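Local coordinates for protein esterase A (Caulobacter crescentus, PDB 5GKV) that probably hydrolyses ester substrates as a serine hydrolase related to class C beta-lactamases and penicillin-binding proteins, at residues A84-L89 against R188-A193; L99-A104 against K298-E303; Q124-Q129 against V172-L177. All coordinates share one frame; numbering follows the deposited sequence.

Interaction 1. Residues A84-L89 against R188-A193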
loop_
_atom_site.group_PDB
_atom_site.type_symbol
_atom_site.label_atom_id
_atom_site.label_comp_id
_atom_site.label_asym_id
_atom_site.label_seq_id
_atom_site.Cartn_x
_atom_site.Cartn_y
_atom_site.Cartn_z
ATOM N N ALA A 84 -2.630 0.450 1.339
ATOM C CA ALA A 84 -3.441 1.646 1.559
ATOM C C ALA A 84 -4.781 1.530 0.846
ATOM O O ALA A 84 -5.805 2.015 1.349
ATOM C CB ALA A 84 -2.691 2.901 1.085
ATOM N N VAL A 85 -4.791 0.884 -0.329
ATOM C CA VAL A 85 -6.040 0.660 -1.056
ATOM C C VAL A 85 -6.914 -0.343 -0.310
ATOM O O VAL A 85 -8.126 -0.139 -0.158
ATOM C CB VAL A 85 -5.761 0.199 -2.503
ATOM C CG1 VAL A 85 -7.106 -0.044 -3.269
ATOM C CG2 VAL A 85 -4.907 1.237 -3.245
ATOM N N ALA A 86 -6.317 -1.435 0.180
ATOM C CA ALA A 86 -7.082 -2.387 0.973
ATOM C C ALA A 86 -7.676 -1.709 2.200
ATOM O O ALA A 86 -8.840 -1.944 2.552
ATOM C CB ALA A 86 -6.191 -3.563 1.379
ATOM N N ALA A 87 -6.895 -0.838 2.847
ATOM C CA ALA A 87 -7.390 -0.165 4.041
ATOM C C ALA A 87 -8.581 0.722 3.712
ATOM O O ALA A 87 -9.575 0.736 4.447
ATOM C CB ALA A 87 -6.276 0.643 4.693
ATOM N N LEU A 88 -8.500 1.456 2.599
ATOM C CA LEU A 88 -9.615 2.293 2.177
ATOM C C LEU A 88 -10.866 1.457 1.924
ATOM O O LEU A 88 -11.966 1.840 2.329
ATOM C CB LEU A 88 -9.218 3.082 0.920
ATOM C CG LEU A 88 -10.169 4.141 0.333
ATOM C CD1 LEU A 88 -9.401 4.969 -0.658
ATOM C CD2 LEU A 88 -11.341 3.564 -0.397
ATOM N N LEU A 89 -10.724 0.317 1.244
ATOM C CA LEU A 89 -11.896 -0.499 0.936
ATOM C C LEU A 89 -12.580 -0.986 2.208
ATOM O O LEU A 89 -13.816 -0.976 2.294
ATOM C CB LEU A 89 -11.508 -1.676 0.041
ATOM C CG LEU A 89 -11.023 -1.278 -1.359
ATOM C CD1 LEU A 89 -10.487 -2.490 -2.140
ATOM C CD2 LEU A 89 -12.146 -0.590 -2.123
ATOM N N ARG A 188 -18.201 -9.236 -3.052
ATOM C CA ARG A 188 -17.248 -9.202 -4.150
ATOM C C ARG A 188 -15.817 -9.242 -3.608
ATOM O O ARG A 188 -15.563 -8.930 -2.445
ATOM C CB ARG A 188 -17.430 -7.930 -4.988
ATOM C CG ARG A 188 -18.828 -7.707 -5.577
ATOM C CD ARG A 188 -19.015 -6.256 -6.041
ATOM N NE ARG A 188 -18.977 -5.313 -4.924
ATOM C CZ ARG A 188 -18.986 -3.991 -5.064
ATOM N NH1 ARG A 188 -19.023 -3.459 -6.277
ATOM N NH2 ARG A 188 -18.954 -3.204 -3.997
ATOM N N THR A 189 -14.876 -9.606 -4.473
ATOM C CA THR A 189 -13.475 -9.451 -4.095
ATOM C C THR A 189 -13.131 -7.969 -3.982
ATOM O O THR A 189 -13.821 -7.106 -4.531
ATOM C CB THR A 189 -12.544 -10.100 -5.117
ATOM O OG1 THR A 189 -12.617 -9.380 -6.358
ATOM C CG2 THR A 189 -12.878 -11.576 -5.328
ATOM N N MET A 190 -12.025 -7.670 -3.288
ATOM C CA MET A 190 -11.589 -6.279 -3.215
ATOM C C MET A 190 -11.332 -5.706 -4.604
ATOM O O MET A 190 -11.724 -4.572 -4.896
ATOM C CB MET A 190 -10.327 -6.147 -2.360
ATOM C CG MET A 190 -10.603 -6.059 -0.885
ATOM S SD MET A 190 -9.083 -5.669 0.001
ATOM C CE MET A 190 -9.781 -5.269 1.589
ATOM N N GLY A 191 -10.656 -6.466 -5.469
ATOM C CA GLY A 191 -10.294 -5.922 -6.768
ATOM C C GLY A 191 -11.518 -5.631 -7.614
ATOM O O GLY A 191 -11.555 -4.644 -8.348
ATOM N N THR A 192 -12.546 -6.474 -7.498
ATOM C CA THR A 192 -13.770 -6.263 -8.273
ATOM C C THR A 192 -14.532 -5.050 -7.768
ATOM O O THR A 192 -14.969 -4.203 -8.558
ATOM C CB THR A 192 -14.662 -7.501 -8.211
ATOM O OG1 THR A 192 -13.980 -8.606 -8.809
ATOM C CG2 THR A 192 -15.970 -7.233 -8.972
ATOM N N ALA A 193 -14.699 -4.946 -6.451
ATOM C CA ALA A 193 -15.373 -3.781 -5.896
ATOM C C ALA A 193 -14.599 -2.506 -6.194
ATOM O O ALA A 193 -15.196 -1.482 -6.548
ATOM C CB ALA A 193 -15.567 -3.948 -4.395
#

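Interaction 2. Residues L99-A104 against K298-E303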
loop_
_atom_site.group_PDB
_atom_site.type_symbol
_atom_site.label_atom_id
_atom_site.label_comp_id
_atom_site.label_asym_id
_atom_site.label_seq_id
_atom_site.Cartn_x
_atom_site.Cartn_y
_atom_site.Cartn_z
ATOM N N LEU A 99 -19.959 -3.213 8.759
ATOM C CA LEU A 99 -18.830 -3.784 9.483
ATOM C C LEU A 99 -18.440 -2.744 10.510
ATOM O O LEU A 99 -18.696 -1.556 10.310
ATOM C CB LEU A 99 -17.653 -4.087 8.535
ATOM C CG LEU A 99 -16.404 -4.822 9.043
ATOM C CD1 LEU A 99 -16.741 -6.271 9.332
ATOM C CD2 LEU A 99 -15.265 -4.720 8.010
ATOM N N ALA A 100 -17.857 -3.189 11.617
ATOM C CA ALA A 100 -17.389 -2.276 12.649
ATOM C C ALA A 100 -15.943 -2.615 12.962
ATOM O O ALA A 100 -15.560 -3.786 12.924
ATOM C CB ALA A 100 -18.243 -2.354 13.923
ATOM N N TYR A 101 -15.138 -1.583 13.235
ATOM C CA TYR A 101 -13.718 -1.814 13.495
ATOM C C TYR A 101 -13.503 -2.650 14.748
ATOM O O TYR A 101 -12.519 -3.389 14.835
ATOM C CB TYR A 101 -12.975 -0.487 13.614
ATOM C CG TYR A 101 -12.550 0.094 12.274
ATOM C CD1 TYR A 101 -11.805 -0.662 11.383
ATOM C CD2 TYR A 101 -12.885 1.395 11.912
ATOM C CE1 TYR A 101 -11.413 -0.156 10.164
ATOM C CE2 TYR A 101 -12.493 1.929 10.666
ATOM C CZ TYR A 101 -11.751 1.140 9.811
ATOM O OH TYR A 101 -11.344 1.609 8.596
ATOM N N ASP A 102 -14.397 -2.559 15.732
ATOM C CA ASP A 102 -14.222 -3.339 16.952
ATOM C C ASP A 102 -15.019 -4.641 16.926
ATOM O O ASP A 102 -15.150 -5.305 17.959
ATOM C CB ASP A 102 -14.579 -2.492 18.182
ATOM C CG ASP A 102 -16.045 -2.070 18.208
ATOM O OD1 ASP A 102 -16.776 -2.320 17.219
ATOM O OD2 ASP A 102 -16.461 -1.478 19.226
ATOM N N GLN A 103 -15.548 -5.009 15.766
ATOM C CA GLN A 103 -16.222 -6.282 15.568
ATOM C C GLN A 103 -15.199 -7.409 15.471
ATOM O O GLN A 103 -14.154 -7.260 14.836
ATOM C CB GLN A 103 -17.063 -6.206 14.291
ATOM C CG GLN A 103 -17.883 -7.409 13.935
ATOM C CD GLN A 103 -18.777 -7.108 12.754
ATOM O OE1 GLN A 103 -18.733 -6.003 12.198
ATOM N NE2 GLN A 103 -19.591 -8.080 12.358
ATOM N N ALA A 104 -15.504 -8.539 16.114
ATOM C CA ALA A 104 -14.652 -9.719 16.010
ATOM C C ALA A 104 -14.601 -10.226 14.575
ATOM O O ALA A 104 -15.639 -10.386 13.916
ATOM C CB ALA A 104 -15.159 -10.828 16.941
ATOM N N LYS A 298 -11.712 9.619 9.563
ATOM C CA LYS A 298 -11.152 9.759 10.904
ATOM C C LYS A 298 -11.114 8.420 11.644
ATOM O O LYS A 298 -10.134 8.111 12.334
ATOM C CB LYS A 298 -11.963 10.791 11.690
ATOM C CG LYS A 298 -11.409 11.085 13.067
ATOM C CD LYS A 298 -12.308 12.057 13.830
ATOM C CE LYS A 298 -11.831 12.219 15.276
ATOM N NZ LYS A 298 -12.776 13.030 16.095
ATOM N N ALA A 299 -12.161 7.605 11.506
ATOM C CA ALA A 299 -12.172 6.325 12.214
ATOM C C ALA A 299 -11.084 5.390 11.689
ATOM O O ALA A 299 -10.443 4.666 12.467
ATOM C CB ALA A 299 -13.551 5.671 12.100
ATOM N N ALA A 300 -10.863 5.395 10.370
ATOM C CA ALA A 300 -9.878 4.504 9.758
ATOM C C ALA A 300 -8.447 4.895 10.097
ATOM O O ALA A 300 -7.568 4.028 10.137
ATOM C CB ALA A 300 -10.031 4.491 8.237
ATOM N N THR A 301 -8.168 6.177 10.298
ATOM C CA THR A 301 -6.773 6.569 10.422
ATOM C C THR A 301 -6.333 6.796 11.861
ATOM O O THR A 301 -5.140 7.030 12.090
ATOM C CB THR A 301 -6.494 7.835 9.594
ATOM O OG1 THR A 301 -7.329 8.912 10.050
ATOM C CG2 THR A 301 -6.776 7.577 8.125
ATOM N N ALA A 302 -7.252 6.732 12.830
ATOM C CA ALA A 302 -6.865 6.945 14.224
ATOM C C ALA A 302 -5.819 5.926 14.649
ATOM O O ALA A 302 -5.865 4.757 14.255
ATOM C CB ALA A 302 -8.082 6.844 15.146
ATOM N N GLU A 303 -4.865 6.382 15.455
ATOM C CA GLU A 303 -3.818 5.504 15.956
ATOM C C GLU A 303 -4.409 4.354 16.759
ATOM O O GLU A 303 -5.116 4.573 17.745
ATOM C CB GLU A 303 -2.838 6.283 16.827
ATOM C CG GLU A 303 -1.705 5.413 17.334
ATOM C CD GLU A 303 -0.684 6.207 18.124
ATOM O OE1 GLU A 303 -0.867 6.348 19.346
ATOM O OE2 GLU A 303 0.289 6.697 17.514
#

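Interaction 3. Residues Q124-Q129 against V172-L177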
loop_
_atom_site.group_PDB
_atom_site.type_symbol
_atom_site.label_atom_id
_atom_site.label_comp_id
_atom_site.label_asym_id
_atom_site.label_seq_id
_atom_site.Cartn_x
_atom_site.Cartn_y
_atom_site.Cartn_z
ATOM N N GLN A 124 -7.775 -4.724 14.991
ATOM C CA GLN A 124 -6.566 -5.392 15.470
ATOM C C GLN A 124 -5.851 -6.103 14.326
ATOM O O GLN A 124 -4.619 -6.031 14.209
ATOM C CB GLN A 124 -6.920 -6.380 16.601
ATOM C CG GLN A 124 -7.146 -5.673 17.935
ATOM C CD GLN A 124 -7.918 -6.508 18.948
ATOM O OE1 GLN A 124 -8.179 -7.688 18.736
ATOM N NE2 GLN A 124 -8.288 -5.887 20.054
ATOM N N ALA A 125 -6.616 -6.781 13.466
ATOM C CA ALA A 125 -6.041 -7.461 12.306
ATOM C C ALA A 125 -5.375 -6.475 11.361
ATOM O O ALA A 125 -4.277 -6.736 10.849
ATOM C CB ALA A 125 -7.120 -8.239 11.550
ATOM N N LEU A 126 -6.037 -5.350 11.096
ATOM C CA LEU A 126 -5.534 -4.404 10.106
ATOM C C LEU A 126 -4.364 -3.584 10.619
ATOM O O LEU A 126 -3.625 -3.030 9.801
ATOM C CB LEU A 126 -6.655 -3.470 9.639
ATOM C CG LEU A 126 -7.775 -4.160 8.851
ATOM C CD1 LEU A 126 -8.837 -3.132 8.480
ATOM C CD2 LEU A 126 -7.219 -4.838 7.607
ATOM N N SER A 127 -4.147 -3.530 11.936
ATOM C CA SER A 127 -2.987 -2.854 12.498
ATOM C C SER A 127 -1.876 -3.829 12.905
ATOM O O SER A 127 -0.999 -3.471 13.701
ATOM C CB SER A 127 -3.407 -1.970 13.677
ATOM O OG SER A 127 -4.081 -2.719 14.685
ATOM N N HIS A 128 -1.883 -5.041 12.348
ATOM C CA HIS A 128 -0.784 -5.989 12.459
ATOM C C HIS A 128 -0.599 -6.477 13.890
ATOM O O HIS A 128 0.514 -6.778 14.314
ATOM C CB HIS A 128 0.514 -5.379 11.875
ATOM C CG HIS A 128 0.318 -4.871 10.472
ATOM N ND1 HIS A 128 0.343 -5.705 9.369
ATOM C CD2 HIS A 128 -0.003 -3.640 10.003
ATOM C CE1 HIS A 128 0.080 -5.003 8.277
ATOM N NE2 HIS A 128 -0.135 -3.746 8.632
ATOM N N GLN A 129 -1.703 -6.588 14.633
ATOM C CA GLN A 129 -1.653 -7.044 16.013
ATOM C C GLN A 129 -1.986 -8.518 16.180
ATOM O O GLN A 129 -1.719 -9.074 17.254
ATOM C CB GLN A 129 -2.616 -6.224 16.870
ATOM C CG GLN A 129 -2.254 -4.773 16.966
ATOM C CD GLN A 129 -3.138 -4.072 17.959
ATOM O OE1 GLN A 129 -3.086 -4.370 19.152
ATOM N NE2 GLN A 129 -3.973 -3.159 17.481
ATOM N N VAL A 172 2.567 -10.169 3.629
ATOM C CA VAL A 172 1.742 -10.852 2.638
ATOM C C VAL A 172 0.378 -11.236 3.208
ATOM O O VAL A 172 -0.658 -11.013 2.577
ATOM C CB VAL A 172 2.475 -12.090 2.074
ATOM C CG1 VAL A 172 1.669 -12.700 0.934
ATOM C CG2 VAL A 172 3.903 -11.727 1.634
ATOM N N THR A 173 0.362 -11.810 4.412
ATOM C CA THR A 173 -0.870 -12.342 4.984
ATOM C C THR A 173 -1.935 -11.270 5.186
ATOM O O THR A 173 -3.131 -11.584 5.149
ATOM C CB THR A 173 -0.568 -13.035 6.317
ATOM O OG1 THR A 173 0.092 -12.103 7.188
ATOM C CG2 THR A 173 0.349 -14.241 6.079
ATOM N N TYR A 174 -1.528 -10.012 5.404
ATOM C CA TYR A 174 -2.492 -8.928 5.593
ATOM C C TYR A 174 -3.498 -8.858 4.457
ATOM O O TYR A 174 -4.671 -8.548 4.685
ATOM C CB TYR A 174 -1.759 -7.593 5.717
ATOM C CG TYR A 174 -2.563 -6.303 5.537
ATOM C CD1 TYR A 174 -2.857 -5.815 4.266
ATOM C CD2 TYR A 174 -2.937 -5.522 6.639
ATOM C CE1 TYR A 174 -3.539 -4.620 4.085
ATOM C CE2 TYR A 174 -3.625 -4.317 6.468
ATOM C CZ TYR A 174 -3.907 -3.865 5.176
ATOM O OH TYR A 174 -4.585 -2.666 4.958
ATOM N N GLY A 175 -3.051 -9.093 3.222
ATOM C CA GLY A 175 -3.953 -8.957 2.092
ATOM C C GLY A 175 -5.043 -10.001 2.100
ATOM O O GLY A 175 -6.161 -9.744 1.640
ATOM N N TYR A 176 -4.742 -11.186 2.635
ATOM C CA TYR A 176 -5.741 -12.234 2.752
ATOM C C TYR A 176 -6.660 -11.982 3.939
ATOM O O TYR A 176 -7.868 -12.235 3.852
ATOM C CB TYR A 176 -5.052 -13.596 2.851
ATOM C CG TYR A 176 -4.204 -13.904 1.634
ATOM C CD1 TYR A 176 -2.893 -13.422 1.527
ATOM C CD2 TYR A 176 -4.716 -14.663 0.572
ATOM C CE1 TYR A 176 -2.119 -13.696 0.413
ATOM C CE2 TYR A 176 -3.943 -14.946 -0.547
ATOM C CZ TYR A 176 -2.643 -14.459 -0.622
ATOM O OH TYR A 176 -1.858 -14.720 -1.729
ATOM N N LEU A 177 -6.120 -11.452 5.042
ATOM C CA LEU A 177 -6.968 -11.076 6.169
ATOM C C LEU A 177 -7.965 -9.995 5.762
ATOM O O LEU A 177 -9.182 -10.160 5.926
ATOM C CB LEU A 177 -6.116 -10.599 7.347
ATOM C CG LEU A 177 -5.168 -11.613 7.990
ATOM C CD1 LEU A 177 -4.463 -10.988 9.203
ATOM C CD2 LEU A 177 -5.926 -12.875 8.370
#

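Interaction 1. Residues A84-L89 against R188-A193
Met190 crosses from the first turn of helix 190-202 to lie against Ala86 and Leu89 on helix 82-95. This is helix-helix packing inside the helical part of the beta-lactamase and penicillin-binding protein fold. The tight part of the contact is buried and made by apolar side chains, with two backbone carbonyls among their neighbours. Leu89 presents one methyl. Its CD1 lies 3.7 Å from Met190 CB, and CG of the same methionine is nearly as close. The two side chains cross at a slant, so Leu89 meets the base of the methionine and not its end. The end reaches back one turn of helix 82-95, to Ala86. Met190 CG stands beside its own backbone N (chi1 -84°), and the chain beyond is extended. The thioether is thereby carried to Ala86. Met190 SD sits 3.8 Å from Ala86 CB, and the terminal methyl CE comes to 3.6 Å from Ala86 O. Phe182 and Ala178 of helix 173-186, with Pro262, also touch Met190, so the methionine fills a junction of several elements.

Arg188, Thr189 and Thr192 are partly exposed and lie away from helix 82-95. They are held by polar bonds, not by close packing on that helix. Arg188 forms salt bridges with Asp186, Glu196 and Asp197. One face of its guanidinium is covered by Ala193 CB, 3.4 Å above the centre of the plane. Thr189 is the N-cap of helix 190-202, and its hydroxyl is also hydrogen-bonded to Glu260. The capping bond runs from Thr192 N to Thr189 OG1, at 3.1 Å and an N-H...O angle of 154°.

Interaction 2. Residues L99-A104 against K298-E303
Tyr101 and Ala300 are the closest backbone pair, CA to CA 8.3 Å, Tyr101 as the second residue of a type I beta turn (Ala100 to Gln103) and Ala300 near the C-terminal end of helix 294-301. The contact joins the loop after helix 82-95 to that helix end, within the beta-lactamase family fold. Tyr101 carries it alone on its side. Ala300 CA and Ala299 O approach its ring obliquely. The hydroxyl end meets the alanine methyl, with Tyr101 OH 3.2 Å from Ala300 CB. Further back on the ring, Tyr101 CE2 lies 3.8 Å from Ala300 CA. Ala299 CB is a little farther from Tyr101 CE2, at 4.1 Å. With chi1 at -84°, the tyrosine CG lies anti to the carbonyl carbon, and the ring is sent across to the helix.

Arg304 is a second partner of both sides. It makes a cation-pi contact with Tyr101 and donates from NH1 to the carbonyls of Ala299 and Ala302. Ala91 of helix 82-95 touches both Tyr101 and Ala300. The turn itself is braced by Gln103. Its OE1 accepts from Ala100 N at 3.0 Å, with the donor in the carbonyl plane and a C=O...N angle of 159°.

Interaction 3. Residues Q124-Q129 against V172-L177
His128 and Tyr174 lie with their ring planes only 18° apart, but slid so far that they barely overlap. The centroids are 5.2 Å apart. Contact is made at one corner, where His128 CE1 comes to 3.5 Å from Tyr174 CD2. The next atom along the tyrosine ring, CE2, meets Leu126 in two ways. Leu126 O lies at the ring edge in its plane, 3.6 Å from CE2. Leu126 CD2 is 3.8 Å from the same carbon, and the two side chains cross at about a right angle. Tyr174 turns its CG away from the backbone N (chi1 164°), and this points the ring at the end of helix 122-126. Farther along, Ala125 CB meets Leu177 CD1 at 4.5 Å, a loose apolar touch.

His128 owes its place to the backbone. It has positive phi and is the C' residue of a Schellman motif that ends helix 122-126. Gln129 N bonds to Gln124 O, and His128 N to Ala125 O. His128 ND1 is paired with His170 N, which fixes the rotation of the imidazole. The rings of Trp318, Tyr169 and His170 also meet it. By its place in the sequence, Tyr169 is possibly the family's active-site tyrosine.

The contact sits against helix 82-95. Tyr174 OH is hydrogen-bonded to O of Lys83, by sequence probably the lysine of the SxxK motif, and Leu126 touches Ile90. Leu154 of helix 147-156 packs on Leu177, while strand 305-306 touches Ser127 and Gln129 through Leu305.

From the N terminus, helix 82-95 comes first and supplies the opening segment of interaction 1. The loop after it opens interaction 2, and helix 122-126 opens interaction 3. Helix 173-186 closes interaction 3, the shortest of the three loops, nested inside both of the others. Helix 190-202 then closes interaction 1. Helix 294-301 closes interaction 2 much later. Interactions 1 and 2 therefore cross along the chain. Interaction 3 touches both: Tyr174 lies against Ala86 and Ala87 of interaction 1, and Leu126 against Tyr101 of interaction 2. Interaction 1 ties helix 82-95 to helix 190-202, interaction 2 the loop after it to helix 294-301, and interaction 3 helix 122-126 to helix 173-186.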